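Transglutaminase-like enzymes, putative cysteine protease (Cytophaga hutchinsonii, PDB 3ISR) is a putative cysteine protease of the transglutaminase-like superfamily, in which a nucleophilic cysteine probably attacks amide or peptide bonds. Local coordinates at residues F32-A36 with F80-Y84; S64-R68 with K242-G246; N165-A170 with R182-L187; R233-G239 with F277-Y282. Residues are numbered along the deposited sequence.

Contact 1: residues F32-A36 with F80-Y84; sequences FNVHA and FSMSY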
# COMPACT_ATOMS: atom_id res chain seq x y z
N PHE B 32 -24.77 15.70 -4.82
CA PHE B 32 -25.40 14.43 -5.10
C PHE B 32 -25.38 14.11 -6.58
O PHE B 32 -25.36 15.00 -7.42
CB PHE B 32 -26.86 14.45 -4.63
CG PHE B 32 -27.02 14.49 -3.15
CD1 PHE B 32 -26.63 13.42 -2.36
CD2 PHE B 32 -27.61 15.60 -2.54
CE1 PHE B 32 -26.81 13.46 -0.98
CE2 PHE B 32 -27.80 15.64 -1.17
CZ PHE B 32 -27.39 14.57 -0.39
N ASN B 33 -25.42 12.82 -6.90
CA ASN B 33 -25.57 12.40 -8.28
C ASN B 33 -26.62 11.31 -8.38
O ASN B 33 -26.27 10.11 -8.34
CB ASN B 33 -24.24 11.91 -8.84
CG ASN B 33 -24.30 11.67 -10.33
OD1 ASN B 33 -25.08 12.32 -11.06
ND2 ASN B 33 -23.48 10.75 -10.79
N VAL B 34 -27.89 11.73 -8.49
CA VAL B 34 -29.02 10.80 -8.51
C VAL B 34 -29.93 10.90 -9.75
O VAL B 34 -30.66 9.95 -10.05
CB VAL B 34 -29.89 10.88 -7.19
CG1 VAL B 34 -29.03 10.64 -5.95
CG2 VAL B 34 -30.63 12.21 -7.09
N HIS B 35 -29.90 12.04 -10.44
CA HIS B 35 -30.68 12.27 -11.66
C HIS B 35 -30.28 11.35 -12.82
O HIS B 35 -29.08 11.11 -13.04
CB HIS B 35 -30.47 13.69 -12.13
CG HIS B 35 -31.23 14.70 -11.33
ND1 HIS B 35 -30.84 15.08 -10.07
CD2 HIS B 35 -32.36 15.40 -11.61
CE1 HIS B 35 -31.70 15.97 -9.60
NE2 HIS B 35 -32.63 16.18 -10.52
N ALA B 36 -31.26 10.91 -13.59
CA ALA B 36 -30.97 10.19 -14.82
C ALA B 36 -30.33 11.16 -15.81
O ALA B 36 -30.65 12.35 -15.80
CB ALA B 36 -32.23 9.57 -15.42
N PHE B 80 -32.39 15.80 6.99
CA PHE B 80 -33.19 16.08 5.79
C PHE B 80 -33.31 14.81 4.95
O PHE B 80 -32.51 13.90 5.09
CB PHE B 80 -32.60 17.23 4.96
CG PHE B 80 -31.34 16.85 4.21
CD1 PHE B 80 -31.40 16.44 2.88
CD2 PHE B 80 -30.10 16.91 4.84
CE1 PHE B 80 -30.24 16.09 2.17
CE2 PHE B 80 -28.93 16.54 4.14
CZ PHE B 80 -29.01 16.14 2.81
N SER B 81 -34.34 14.77 4.10
CA SER B 81 -34.53 13.68 3.13
C SER B 81 -34.63 14.26 1.73
O SER B 81 -35.11 15.38 1.54
CB SER B 81 -35.81 12.91 3.43
OG SER B 81 -35.75 12.33 4.72
N MSE B 82 -34.16 13.49 0.76
CA MSE B 82 -34.25 13.88 -0.63
C MSE B 82 -34.85 12.73 -1.39
O MSE B 82 -34.40 11.59 -1.25
CB MSE B 82 -32.85 14.19 -1.18
CG MSE B 82 -32.90 14.68 -2.61
SE MSE B 82 -31.11 15.07 -3.27
CE MSE B 82 -30.41 13.23 -3.25
N SER B 83 -35.85 13.02 -2.21
CA SER B 83 -36.54 11.99 -2.98
C SER B 83 -36.50 12.33 -4.46
O SER B 83 -36.81 13.46 -4.83
CB SER B 83 -38.00 11.90 -2.51
OG SER B 83 -38.74 11.04 -3.34
N TYR B 84 -36.09 11.37 -5.30
CA TYR B 84 -36.03 11.55 -6.75
C TYR B 84 -36.86 10.48 -7.44
O TYR B 84 -36.71 9.28 -7.14
CB TYR B 84 -34.57 11.50 -7.27
CG TYR B 84 -34.45 11.58 -8.78
CD1 TYR B 84 -34.65 12.79 -9.45
CD2 TYR B 84 -34.15 10.45 -9.55
CE1 TYR B 84 -34.55 12.88 -10.84
CE2 TYR B 84 -34.05 10.53 -10.94
CZ TYR B 84 -34.25 11.75 -11.57
OH TYR B 84 -34.14 11.85 -12.94
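This is a buried, largely apolar contact between layers of the N-terminal β domain: the end of strand 28-32 and the loop that follows it lie over one face of strand 78-96. The two segments run almost parallel, with end-to-end directions 16° apart, yet no backbone hydrogen bond joins them. The nearest CA pairs, Phe-32 with Met-82 (9.9 Å) and Val-34 with Tyr-84 (7.3 Å), are spaced for side chains to fill the gap. Phe-80, Met-82 and Tyr-84 direct their CA-to-CB bonds toward the loop, while Ser-81 and Ser-83 make no contact with it. Met-82, a selenomethionine, lays its CE over the Phe-32 ring, 3.8 Å from the centroid; its SE, obliquely placed 3.6 Å from Phe-32 CD2, completes a Met-aromatic contact. Phe-80 meets Phe-32 at the ring edge, CZ to CZ 3.9 Å. Val-34 CG2 lies 4.0 Å from both Met-82 CE and Tyr-84 CB. Tyr-84 extends along the loop; His-35 CA lies over the Tyr-84 ring, 4.0 Å from the centroid, and Tyr-84 OH accepts a hydrogen bond from Ala-36 N (3.1 Å) while also bonding Glu-47. Val-34 O, in turn, bonds Tyr-205 of the transglutaminase-like part. Side chains from both segments thus fill the space between them, consistent with sandwich-like packing of two antiparallel sheets.

Contact 2: residues S64-R68 with K242-G246; sequences SGTSR and KIATG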
# COMPACT_ATOMS: atom_id res chain seq x y z
N SER B 64 -17.51 18.33 -19.17
CA SER B 64 -17.69 17.05 -19.90
C SER B 64 -19.16 16.68 -20.11
O SER B 64 -19.52 16.07 -21.11
CB SER B 64 -16.95 15.91 -19.18
OG SER B 64 -17.53 15.63 -17.89
N GLY B 65 -19.99 17.05 -19.14
CA GLY B 65 -21.44 16.88 -19.24
C GLY B 65 -21.97 15.46 -19.12
O GLY B 65 -23.09 15.20 -19.58
N THR B 66 -21.23 14.55 -18.49
CA THR B 66 -21.69 13.16 -18.42
C THR B 66 -22.27 12.80 -17.04
O THR B 66 -22.26 11.64 -16.63
CB THR B 66 -20.58 12.16 -18.81
OG1 THR B 66 -19.47 12.31 -17.91
CG2 THR B 66 -20.11 12.38 -20.28
N SER B 67 -22.74 13.81 -16.32
CA SER B 67 -23.47 13.61 -15.05
C SER B 67 -24.19 14.88 -14.70
O SER B 67 -23.74 15.97 -15.08
CB SER B 67 -22.51 13.26 -13.91
OG SER B 67 -21.42 14.15 -13.92
N ARG B 68 -25.28 14.74 -13.96
CA ARG B 68 -26.07 15.86 -13.49
C ARG B 68 -25.91 15.87 -11.99
O ARG B 68 -26.42 14.99 -11.30
CB ARG B 68 -27.55 15.67 -13.83
CG ARG B 68 -27.81 15.65 -15.32
CD ARG B 68 -29.24 15.23 -15.63
NE ARG B 68 -30.20 16.21 -15.13
CZ ARG B 68 -31.51 15.99 -14.97
NH1 ARG B 68 -32.05 14.81 -15.27
NH2 ARG B 68 -32.29 16.96 -14.51
N LYS B 242 -28.99 5.06 -17.16
CA LYS B 242 -27.73 5.72 -16.89
C LYS B 242 -27.87 6.95 -16.02
O LYS B 242 -28.68 7.84 -16.29
CB LYS B 242 -27.03 6.15 -18.19
CG LYS B 242 -25.65 6.79 -17.94
CD LYS B 242 -25.06 7.38 -19.23
CE LYS B 242 -24.58 6.30 -20.19
NZ LYS B 242 -23.98 6.82 -21.46
N ILE B 243 -27.03 7.02 -15.00
CA ILE B 243 -26.90 8.22 -14.19
C ILE B 243 -25.67 8.97 -14.63
O ILE B 243 -25.77 10.14 -15.02
CB ILE B 243 -26.82 7.87 -12.70
CG1 ILE B 243 -28.18 7.38 -12.23
CG2 ILE B 243 -26.36 9.09 -11.86
CD1 ILE B 243 -28.10 6.58 -10.93
N ALA B 244 -24.50 8.33 -14.55
CA ALA B 244 -23.27 8.99 -14.98
C ALA B 244 -22.27 8.04 -15.61
O ALA B 244 -22.33 6.82 -15.42
CB ALA B 244 -22.62 9.73 -13.80
N THR B 245 -21.33 8.64 -16.33
CA THR B 245 -20.06 8.00 -16.66
C THR B 245 -18.91 8.94 -16.26
O THR B 245 -19.07 10.16 -16.18
CB THR B 245 -19.97 7.61 -18.17
OG1 THR B 245 -20.10 8.78 -18.99
CG2 THR B 245 -21.10 6.65 -18.53
N GLY B 246 -17.73 8.38 -16.02
CA GLY B 246 -16.55 9.20 -15.80
C GLY B 246 -15.36 8.26 -15.68
O GLY B 246 -15.47 7.07 -15.96
O HOH W 1 -18.91 12.36 -14.43
O HOH W 2 -26.65 12.25 -13.91
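Ser-64 and Gly-65 lead into the contact without touching 242-246; Gly-65 turns the chain with a positive phi of 73°, a conformation that favours glycine. Thr-66 then does most of the polar work, and it does so by pairing with a single residue. Its carbonyl O accepts from Thr-245 N (3.2 Å), and its hydroxyl OG1 donates to Thr-245 O (2.8 Å), so that both backbone polar groups of Thr-245 are met by one threonine. The same Thr-66 O lies 3.3 Å from Ala-244 CA, close enough for a CA-H···O contact. Ser-67 follows with its CB 3.5 Å from Ala-244 CB, a tight fit that the small alanine permits, and its OG donates to a water that passes the bond on to Thr-245 O. At Arg-68 the segments draw apart: a second water accepts from Arg-68 N (2.8 Å) and lies 2.5 Å from Ile-243 O. The arginine side chain turns elsewhere, to salt bridges with Glu-47 and Glu-59. Strand 240-246 is an outermost strand of its four-stranded sheet within the chain, bonded on one side to strand 199-206, and the loop of the N-terminal region takes up backbone groups it still offers. Ile-243 and Ala-244 both face Thr-203 across that inner pairing, and the arrangement is that of an edge strand carrying a classic β bulge, docked by a loop from a neighbouring sheet.

Contact 3: residues N165-A170 with R182-L187; sequences NSQTSA and RDFAHL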
# COMPACT_ATOMS: atom_id res chain seq x y z
N ASN B 165 -14.65 0.07 1.32
CA ASN B 165 -15.09 1.41 1.62
C ASN B 165 -14.75 2.35 0.47
O ASN B 165 -14.29 1.90 -0.58
CB ASN B 165 -14.49 1.90 2.96
CG ASN B 165 -12.96 1.87 2.98
OD1 ASN B 165 -12.29 2.14 1.97
ND2 ASN B 165 -12.40 1.56 4.14
N SER B 166 -14.96 3.65 0.66
CA SER B 166 -14.78 4.58 -0.45
C SER B 166 -13.30 4.73 -0.85
O SER B 166 -13.00 5.19 -1.96
CB SER B 166 -15.40 5.94 -0.13
OG SER B 166 -14.66 6.59 0.88
N GLN B 167 -12.39 4.34 0.03
CA GLN B 167 -10.95 4.43 -0.27
C GLN B 167 -10.43 3.28 -1.12
O GLN B 167 -9.36 3.39 -1.73
CB GLN B 167 -10.12 4.55 1.03
CG GLN B 167 -10.38 5.85 1.80
CD GLN B 167 -9.44 6.03 3.00
OE1 GLN B 167 -8.57 5.19 3.26
NE2 GLN B 167 -9.61 7.13 3.72
N THR B 168 -11.17 2.17 -1.14
CA THR B 168 -10.77 0.97 -1.86
C THR B 168 -10.64 1.20 -3.37
O THR B 168 -11.51 1.84 -3.99
CB THR B 168 -11.80 -0.17 -1.62
OG1 THR B 168 -12.06 -0.30 -0.20
CG2 THR B 168 -11.32 -1.50 -2.16
N SER B 169 -9.59 0.63 -3.95
CA SER B 169 -9.30 0.82 -5.37
C SER B 169 -9.09 -0.51 -6.05
O SER B 169 -8.98 -1.55 -5.39
CB SER B 169 -8.01 1.65 -5.51
OG SER B 169 -6.88 0.94 -4.98
N ALA B 170 -8.96 -0.48 -7.38
CA ALA B 170 -8.63 -1.66 -8.13
C ALA B 170 -7.37 -2.36 -7.60
O ALA B 170 -7.32 -3.59 -7.56
CB ALA B 170 -8.44 -1.34 -9.61
N ARG B 182 -19.05 -1.23 -7.09
CA ARG B 182 -18.06 -0.17 -7.34
C ARG B 182 -16.64 -0.74 -7.54
O ARG B 182 -15.87 -0.30 -8.43
CB ARG B 182 -18.08 0.80 -6.15
CG ARG B 182 -17.04 1.94 -6.15
CD ARG B 182 -17.26 2.68 -4.81
NE ARG B 182 -16.54 3.93 -4.64
CZ ARG B 182 -15.25 4.05 -4.30
NH1 ARG B 182 -14.47 2.97 -4.14
NH2 ARG B 182 -14.73 5.27 -4.14
N ASP B 183 -16.32 -1.74 -6.74
CA ASP B 183 -15.01 -2.38 -6.78
C ASP B 183 -14.83 -3.25 -8.02
O ASP B 183 -13.75 -3.29 -8.59
CB ASP B 183 -14.81 -3.21 -5.51
CG ASP B 183 -15.07 -2.41 -4.24
OD1 ASP B 183 -14.40 -1.37 -4.02
OD2 ASP B 183 -15.98 -2.78 -3.47
N PHE B 184 -15.87 -3.99 -8.41
CA PHE B 184 -15.82 -4.81 -9.62
C PHE B 184 -15.66 -3.92 -10.85
O PHE B 184 -14.93 -4.25 -11.79
CB PHE B 184 -17.12 -5.62 -9.77
CG PHE B 184 -17.19 -6.87 -8.92
CD1 PHE B 184 -17.14 -6.81 -7.53
CD2 PHE B 184 -17.40 -8.11 -9.52
CE1 PHE B 184 -17.25 -7.96 -6.74
CE2 PHE B 184 -17.52 -9.29 -8.73
CZ PHE B 184 -17.45 -9.21 -7.35
N ALA B 185 -16.34 -2.77 -10.86
CA ALA B 185 -16.23 -1.84 -11.98
C ALA B 185 -14.82 -1.26 -12.05
O ALA B 185 -14.19 -1.20 -13.12
CB ALA B 185 -17.24 -0.71 -11.82
N HIS B 186 -14.31 -0.81 -10.91
CA HIS B 186 -12.98 -0.19 -10.91
C HIS B 186 -11.94 -1.18 -11.38
O HIS B 186 -11.01 -0.83 -12.10
CB HIS B 186 -12.57 0.30 -9.50
CG HIS B 186 -13.26 1.55 -9.05
ND1 HIS B 186 -13.64 2.56 -9.91
CD2 HIS B 186 -13.58 1.99 -7.81
CE1 HIS B 186 -14.19 3.55 -9.22
NE2 HIS B 186 -14.16 3.23 -7.94
N LEU B 187 -12.09 -2.45 -10.96
CA LEU B 187 -11.11 -3.45 -11.37
C LEU B 187 -11.15 -3.80 -12.87
O LEU B 187 -10.10 -3.90 -13.52
CB LEU B 187 -11.21 -4.70 -10.49
CG LEU B 187 -10.18 -5.79 -10.79
CD1 LEU B 187 -8.74 -5.21 -10.62
CD2 LEU B 187 -10.42 -6.99 -9.84
O HOH W 3 -15.58 0.64 -2.64
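The guanidinium of Arg-182 lies with one face against Ser-166 CA, reaching out from helix 181-194 along an almost fully extended side chain to the turn at 165-168. From there NH1 donates to Thr-168 O (3.2 Å) and NH2 makes a weak hydrogen bond to Ser-166 O (2.8 Å), so one charged group gathers two carbonyls of the same loop. Tyr-122 adds a cation-π contact to the arginine. The carbonyls are presented by a type I β turn from Asn-165 to Thr-168, closed by Thr-168 N to Asn-165 O (3.2 Å) and reinforced by an Asx turn in which Asn-165 OD1 accepts from Gln-167 N (2.9 Å). Thr-168 OG1 returns the favour by accepting from Asn-165 N (3.0 Å). The helix so engaged is the one that, in transglutaminase-like enzymes, carries the nucleophilic cysteine at its N-terminal end; Arg-182 and Asp-183 lie in its first turn, so the contact probably borders the active site. Asp-183 bonds mainly to Thr-164 outside these segments, but its OD1 also accepts from a water that donates to Asn-165 O. Farther along the helix the contact is close packing. Ser-169 is the N-cap of helix 170-176, and Ala-170, opening that helix, sets its CB 3.6 Å from His-186 O and in apolar contact 4.0 Å from Leu-187 CD1. Gln-167, on the outer side of the turn, packs against Asp-126 of a second subunit.

Contact 4: residues R233-G239 with F277-Y282; sequences RLVPLNG and FTPFWY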
# COMPACT_ATOMS: atom_id res chain seq x y z
N ARG B 233 -22.29 -9.71 -12.67
CA ARG B 233 -23.39 -10.48 -13.28
C ARG B 233 -24.73 -10.36 -12.55
O ARG B 233 -25.56 -11.26 -12.63
CB ARG B 233 -23.02 -11.96 -13.43
CG ARG B 233 -21.90 -12.20 -14.40
CD ARG B 233 -21.62 -13.69 -14.50
NE ARG B 233 -20.47 -13.95 -15.35
CZ ARG B 233 -19.96 -15.16 -15.57
NH1 ARG B 233 -18.89 -15.28 -16.36
NH2 ARG B 233 -20.50 -16.24 -15.00
N LEU B 234 -24.94 -9.27 -11.82
CA LEU B 234 -26.16 -9.15 -11.03
C LEU B 234 -27.40 -8.72 -11.81
O LEU B 234 -28.51 -9.00 -11.38
CB LEU B 234 -25.96 -8.20 -9.85
CG LEU B 234 -25.15 -8.75 -8.67
CD1 LEU B 234 -24.71 -7.60 -7.80
CD2 LEU B 234 -25.95 -9.77 -7.85
N VAL B 235 -27.22 -8.01 -12.93
CA VAL B 235 -28.34 -7.39 -13.61
C VAL B 235 -28.36 -7.64 -15.11
O VAL B 235 -27.29 -7.74 -15.72
CB VAL B 235 -28.40 -5.86 -13.33
CG1 VAL B 235 -28.29 -5.58 -11.84
CG2 VAL B 235 -27.29 -5.11 -14.06
N PRO B 236 -29.56 -7.72 -15.72
CA PRO B 236 -29.61 -7.76 -17.18
C PRO B 236 -29.09 -6.43 -17.73
O PRO B 236 -29.50 -5.37 -17.23
CB PRO B 236 -31.11 -7.95 -17.48
CG PRO B 236 -31.81 -7.36 -16.30
CD PRO B 236 -30.91 -7.69 -15.12
N LEU B 237 -28.19 -6.48 -18.71
CA LEU B 237 -27.50 -5.27 -19.14
C LEU B 237 -28.47 -4.27 -19.76
O LEU B 237 -28.25 -3.06 -19.67
CB LEU B 237 -26.37 -5.60 -20.13
CG LEU B 237 -25.32 -6.58 -19.62
CD1 LEU B 237 -24.33 -6.91 -20.72
CD2 LEU B 237 -24.62 -6.00 -18.40
N ASN B 238 -29.56 -4.77 -20.35
CA ASN B 238 -30.53 -3.89 -20.98
C ASN B 238 -31.53 -3.30 -20.00
O ASN B 238 -32.43 -2.56 -20.41
CB ASN B 238 -31.27 -4.60 -22.15
CG ASN B 238 -31.98 -5.89 -21.73
OD1 ASN B 238 -31.67 -6.50 -20.71
ND2 ASN B 238 -32.90 -6.33 -22.56
N GLY B 239 -31.39 -3.64 -18.72
CA GLY B 239 -32.23 -3.05 -17.67
C GLY B 239 -31.64 -1.82 -16.97
O GLY B 239 -32.20 -1.35 -15.99
N PHE B 277 -40.48 -7.36 -21.42
CA PHE B 277 -39.05 -7.16 -21.17
C PHE B 277 -38.30 -8.49 -21.20
O PHE B 277 -38.56 -9.37 -20.38
CB PHE B 277 -38.80 -6.46 -19.82
CG PHE B 277 -37.33 -6.22 -19.54
CD1 PHE B 277 -36.72 -5.04 -19.94
CD2 PHE B 277 -36.55 -7.20 -18.90
CE1 PHE B 277 -35.35 -4.82 -19.70
CE2 PHE B 277 -35.18 -6.99 -18.66
CZ PHE B 277 -34.59 -5.80 -19.06
N THR B 278 -37.38 -8.64 -22.16
CA THR B 278 -36.58 -9.86 -22.20
C THR B 278 -35.09 -9.54 -21.90
O THR B 278 -34.46 -8.78 -22.63
CB THR B 278 -36.79 -10.69 -23.51
OG1 THR B 278 -35.69 -10.51 -24.40
CG2 THR B 278 -38.10 -10.32 -24.22
N PRO B 279 -34.55 -10.12 -20.80
CA PRO B 279 -33.20 -9.77 -20.31
C PRO B 279 -32.10 -10.14 -21.29
O PRO B 279 -32.13 -11.20 -21.91
CB PRO B 279 -33.06 -10.59 -19.01
CG PRO B 279 -34.12 -11.65 -19.10
CD PRO B 279 -35.23 -11.08 -19.92
N PHE B 280 -31.13 -9.24 -21.43
CA PHE B 280 -29.97 -9.48 -22.27
C PHE B 280 -28.78 -9.82 -21.39
O PHE B 280 -28.46 -9.07 -20.47
CB PHE B 280 -29.65 -8.24 -23.11
CG PHE B 280 -28.48 -8.43 -24.03
CD1 PHE B 280 -28.68 -8.73 -25.37
CD2 PHE B 280 -27.18 -8.31 -23.56
CE1 PHE B 280 -27.60 -8.92 -26.22
CE2 PHE B 280 -26.09 -8.50 -24.39
CZ PHE B 280 -26.30 -8.79 -25.72
N TRP B 281 -28.13 -10.95 -21.68
CA TRP B 281 -26.89 -11.32 -20.98
C TRP B 281 -25.86 -11.71 -22.02
O TRP B 281 -26.23 -12.24 -23.07
CB TRP B 281 -27.14 -12.53 -20.10
CG TRP B 281 -28.18 -12.35 -19.02
CD1 TRP B 281 -29.51 -12.69 -19.10
CD2 TRP B 281 -27.97 -11.83 -17.70
NE1 TRP B 281 -30.13 -12.40 -17.90
CE2 TRP B 281 -29.21 -11.88 -17.03
CE3 TRP B 281 -26.84 -11.33 -17.02
CZ2 TRP B 281 -29.37 -11.43 -15.71
CZ3 TRP B 281 -27.00 -10.89 -15.70
CH2 TRP B 281 -28.26 -10.95 -15.06
N TYR B 282 -24.58 -11.50 -21.74
CA TYR B 282 -23.54 -12.03 -22.63
C TYR B 282 -23.35 -13.53 -22.40
O TYR B 282 -23.58 -14.05 -21.30
CB TYR B 282 -22.18 -11.35 -22.43
CG TYR B 282 -22.12 -9.88 -22.79
CD1 TYR B 282 -22.71 -9.39 -23.96
CD2 TYR B 282 -21.43 -8.98 -21.97
CE1 TYR B 282 -22.64 -8.04 -24.28
CE2 TYR B 282 -21.34 -7.64 -22.30
CZ TYR B 282 -21.96 -7.17 -23.45
OH TYR B 282 -21.89 -5.83 -23.78
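Side-chain conformation shows how these two loops fit together. Asn-238, with chi1 at p and chi2 at -21°, presents its carboxamide to the two backbone groups flanking Pro-279: OD1 accepts from Phe-280 N (2.9 Å) and ND2 donates to Thr-278 O (2.9 Å), much as the C=O and N-H of one residue in a neighbouring strand would. ND2 also bonds Tyr-92 OH. A true backbone bond, Leu-237 N to Phe-280 O (3.1 Å), completes the set. Around it the aromatic side chains sort by chi1. Trp-281, in m, swings its indole across Pro-236, whose CA stands 4.0 Å from the centroid of the six-membered ring, nearly on its normal. Tyr-282, also m, offers its face to Leu-237 CD1, 3.7 Å from the centroid, while its hydroxyl bonds Ile-228 and Leu-290. Phe-277 and Phe-280 are both t; the former brings its ring edge to Pro-236 CG and to Gly-239 N. A CB on Gly-239 would be crowded by Pro-236 CG, and Gly-239 N bonds Pro-236 O (3.0 Å) in the 3-10 turn. Asparagine-to-backbone bridging, one backbone hydrogen bond and CH-π contacts thus link two irregular loops, those preceding strands 240-246 and 288-291.

From the N terminus, contact 1 closes first, bringing strand 78-96 back over the loop that follows strand 28-32 and so tying two sheets of the N-terminal domain. Contact 2 opens before that closure, at 64-68, so the two cross; it ends on strand 240-246, fastening this domain to the sheet of the transglutaminase-like part. They also touch directly, Ala-36 O lying 2.9 Å from Arg-68 NH1. Contact 3 opens and closes wholly within the span of contact 2, a short connection around helix 170-176. Contact 4 starts at 233-239, just before the second segment of contact 2, crosses it, and draws in the C-terminal region at 277-282.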